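Local coordinates for protein elongation factor G (Thermus thermophilus, PDB 2DY1) that binds GTP with magnesium and, as an elongation factor G, probably hydrolyses it while driving translocation on the ribosome, at residues L328-G333 and F346-P351. Residues are numbered along the deposited sequence; the frame is centred on the assembly and turned at random.
Sequences LYVPMG and FVLGVP
Tyr329 and Gly349 join two strands of the domain 2 β-barrel of this elongation factor. Strand 323-332 belongs to one antiparallel sheet and strand 347-350 is an outermost strand of another, and their short segments cross at 105° with the axes 4.4 Å apart. One direct hydrogen bond marks the crossing: Gly349 N donates to Tyr329 O at 2.8 Å, nearly straight at hydrogen (162°), with the donor above the carbonyl plane. The same oxygen also receives a CA-H...O contact from Leu348 CA (3.2 Å). A water provides a second link, accepting from Tyr329 N and donating to Gly349 O.

Apolar contacts surround these polar links. With CG anti to the carbonyl carbon (chi1 -57°), the Tyr329 ring lies on the side of Pro351, where CD2 comes 3.7 Å from Pro351 CD, the two side chains crossing at about a right angle, while Gly349 O lies at the ring's edge, near its plane. An alanine at Tyr329 would probably leave Pro351 CG and CD without the ring they pack against and uncover one side of Gly349 O. On the N-terminal side of Tyr329, Leu328 CD2 approaches Leu348 CD1. Val330 CG2 meets the Phe346 ring at CD2 (3.6 Å) and also approaches Leu348 CD2. Phe77 and Pro68 of the GTP-binding domain touch Val330 as well, so Val330 lies where domain 2 meets the GTP-binding domain. Pro331 CG packs crosswise on Val347 CG1, and Pro331 CD rests 3.3 Å from Val347 O, a carbonyl oxygen buried here without a hydrogen-bond partner.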
ATOM      1  N   LEU A 328     -29.420  -1.335  -8.524  1.00 14.39           N
ATOM      2  CA  LEU A 328     -28.538  -0.841  -7.473  1.00 13.56           C
ATOM      3  C   LEU A 328     -28.348  -1.976  -6.481  1.00 13.63           C
ATOM      4  O   LEU A 328     -29.321  -2.614  -6.090  1.00 14.25           O
ATOM      5  CB  LEU A 328     -29.176   0.346  -6.750  1.00 12.23           C
ATOM      6  CG  LEU A 328     -29.501   1.560  -7.639  1.00 13.86           C
ATOM      7  CD1 LEU A 328     -30.124   2.642  -6.790  1.00 13.20           C
ATOM      8  CD2 LEU A 328     -28.237   2.087  -8.320  1.00 16.35           C
ATOM      9  N   TYR A 329     -27.097  -2.225  -6.081  1.00 11.89           N
ATOM     10  CA  TYR A 329     -26.821  -3.287  -5.113  1.00 11.74           C
ATOM     11  C   TYR A 329     -25.891  -2.791  -4.029  1.00 13.65           C
ATOM     12  O   TYR A 329     -24.954  -2.052  -4.324  1.00 13.69           O
ATOM     13  CB  TYR A 329     -26.095  -4.467  -5.768  1.00 14.21           C
ATOM     14  CG  TYR A 329     -26.795  -5.103  -6.930  1.00 14.47           C
ATOM     15  CD1 TYR A 329     -27.772  -6.067  -6.728  1.00 16.84           C
ATOM     16  CD2 TYR A 329     -26.491  -4.724  -8.232  1.00 18.72           C
ATOM     17  CE1 TYR A 329     -28.439  -6.642  -7.812  1.00 17.67           C
ATOM     18  CE2 TYR A 329     -27.139  -5.291  -9.312  1.00 16.96           C
ATOM     19  CZ  TYR A 329     -28.113  -6.247  -9.090  1.00 16.53           C
ATOM     20  OH  TYR A 329     -28.756  -6.802 -10.170  1.00 22.15           O
ATOM     21  N   VAL A 330     -26.153  -3.215  -2.798  1.00 15.53           N
ATOM     22  CA  VAL A 330     -25.291  -2.889  -1.666  1.00 12.92           C
ATOM     23  C   VAL A 330     -24.584  -4.207  -1.366  1.00 14.03           C
ATOM     24  O   VAL A 330     -25.218  -5.260  -1.297  1.00 15.48           O
ATOM     25  CB  VAL A 330     -26.093  -2.458  -0.432  1.00 17.66           C
ATOM     26  CG1 VAL A 330     -25.197  -2.465   0.778  1.00 20.08           C
ATOM     27  CG2 VAL A 330     -26.670  -1.035  -0.634  1.00 17.65           C
ATOM     28  N   PRO A 331     -23.258  -4.163  -1.172  1.00 12.34           N
ATOM     29  CA  PRO A 331     -22.510  -5.389  -0.884  1.00 11.68           C
ATOM     30  C   PRO A 331     -22.462  -5.738   0.596  1.00 12.58           C
ATOM     31  O   PRO A 331     -22.463  -4.864   1.460  1.00 12.36           O
ATOM     32  CB  PRO A 331     -21.123  -5.083  -1.419  1.00 11.95           C
ATOM     33  CG  PRO A 331     -20.991  -3.603  -1.222  1.00 18.52           C
ATOM     34  CD  PRO A 331     -22.365  -3.025  -1.436  1.00 12.91           C
ATOM     35  N   MET A 332     -22.496  -7.040   0.872  1.00 10.14           N
ATOM     36  CA  MET A 332     -22.360  -7.547   2.241  1.00 10.20           C
ATOM     37  C   MET A 332     -21.368  -8.663   2.016  1.00 10.96           C
ATOM     38  O   MET A 332     -21.741  -9.779   1.631  1.00 10.84           O
ATOM     39  CB  MET A 332     -23.663  -8.108   2.806  1.00 12.87           C
ATOM     40  CG  MET A 332     -23.472  -8.694   4.200  1.00 11.67           C
ATOM     41  SD  MET A 332     -25.037  -9.062   5.029  1.00 22.64           S
ATOM     42  CE  MET A 332     -25.560  -7.479   5.450  1.00 15.75           C
ATOM     43  N   GLY A 333     -20.100  -8.370   2.255  1.00  9.99           N
ATOM     44  CA  GLY A 333     -19.091  -9.377   1.961  1.00  9.20           C
ATOM     45  C   GLY A 333     -19.180  -9.664   0.468  1.00 12.48           C
ATOM     46  O   GLY A 333     -19.249  -8.744  -0.362  1.00 12.40           O
ATOM     47  N   PHE A 346     -23.989   5.623   1.030  1.00  9.62           N
ATOM     48  CA  PHE A 346     -24.073   4.245   0.549  1.00 11.43           C
ATOM     49  C   PHE A 346     -22.802   3.825  -0.162  1.00  9.33           C
ATOM     50  O   PHE A 346     -22.062   4.642  -0.733  1.00 10.30           O
ATOM     51  CB  PHE A 346     -25.205   4.086  -0.486  1.00 10.08           C
ATOM     52  CG  PHE A 346     -26.533   3.715   0.093  1.00 10.10           C
ATOM     53  CD1 PHE A 346     -27.125   4.498   1.079  1.00 11.91           C
ATOM     54  CD2 PHE A 346     -27.204   2.564  -0.351  1.00 10.82           C
ATOM     55  CE1 PHE A 346     -28.359   4.152   1.620  1.00 10.16           C
ATOM     56  CE2 PHE A 346     -28.443   2.203   0.187  1.00 12.23           C
ATOM     57  CZ  PHE A 346     -29.026   2.997   1.174  1.00 13.59           C
ATOM     58  N   VAL A 347     -22.559   2.516  -0.106  1.00 11.04           N
ATOM     59  CA  VAL A 347     -21.496   1.902  -0.861  1.00 11.79           C
ATOM     60  C   VAL A 347     -22.275   0.931  -1.734  1.00  9.96           C
ATOM     61  O   VAL A 347     -23.133   0.194  -1.253  1.00 13.29           O
ATOM     62  CB  VAL A 347     -20.505   1.129   0.020  1.00 12.26           C
ATOM     63  CG1 VAL A 347     -19.620   0.242  -0.869  1.00 13.47           C
ATOM     64  CG2 VAL A 347     -19.638   2.134   0.789  1.00 14.09           C
ATOM     65  N   LEU A 348     -22.019   0.991  -3.035  1.00 12.35           N
ATOM     66  CA  LEU A 348     -22.697   0.119  -3.976  1.00 11.07           C
ATOM     67  C   LEU A 348     -21.741  -0.856  -4.617  1.00 12.92           C
ATOM     68  O   LEU A 348     -20.558  -0.561  -4.771  1.00 14.86           O
ATOM     69  CB  LEU A 348     -23.326   0.947  -5.095  1.00 13.27           C
ATOM     70  CG  LEU A 348     -24.394   1.955  -4.655  1.00 16.25           C
ATOM     71  CD1 LEU A 348     -24.831   2.757  -5.880  1.00 25.86           C
ATOM     72  CD2 LEU A 348     -25.580   1.248  -4.049  1.00 19.32           C
ATOM     73  N   GLY A 349     -22.261  -2.021  -4.994  1.00 10.54           N
ATOM     74  CA  GLY A 349     -21.444  -2.992  -5.704  1.00 13.04           C
ATOM     75  C   GLY A 349     -22.033  -3.017  -7.104  1.00 12.84           C
ATOM     76  O   GLY A 349     -23.228  -3.285  -7.249  1.00 17.53           O
ATOM     77  N   VAL A 350     -21.225  -2.739  -8.117  1.00 12.12           N
ATOM     78  CA  VAL A 350     -21.694  -2.712  -9.509  1.00 10.96           C
ATOM     79  C   VAL A 350     -21.160  -3.951 -10.227  1.00 13.83           C
ATOM     80  O   VAL A 350     -19.959  -4.066 -10.418  1.00 12.84           O
ATOM     81  CB  VAL A 350     -21.160  -1.434 -10.227  1.00 15.25           C
ATOM     82  CG1 VAL A 350     -21.664  -1.365 -11.663  1.00 14.26           C
ATOM     83  CG2 VAL A 350     -21.600  -0.188  -9.463  1.00 14.72           C
ATOM     84  N   PRO A 351     -22.042  -4.896 -10.607  1.00 16.18           N
ATOM     85  CA  PRO A 351     -21.583  -6.108 -11.310  1.00 16.14           C
ATOM     86  C   PRO A 351     -21.316  -5.838 -12.790  1.00 16.75           C
ATOM     87  O   PRO A 351     -21.666  -4.773 -13.297  1.00 18.36           O
ATOM     88  CB  PRO A 351     -22.727  -7.085 -11.079  1.00 17.88           C
ATOM     89  CG  PRO A 351     -23.925  -6.182 -11.155  1.00 21.23           C
ATOM     90  CD  PRO A 351     -23.481  -4.988 -10.297  1.00 20.91           C
TER
HETATM   91  O   HOH W   1     -25.003  -1.174  -7.751  1.00 15.79           O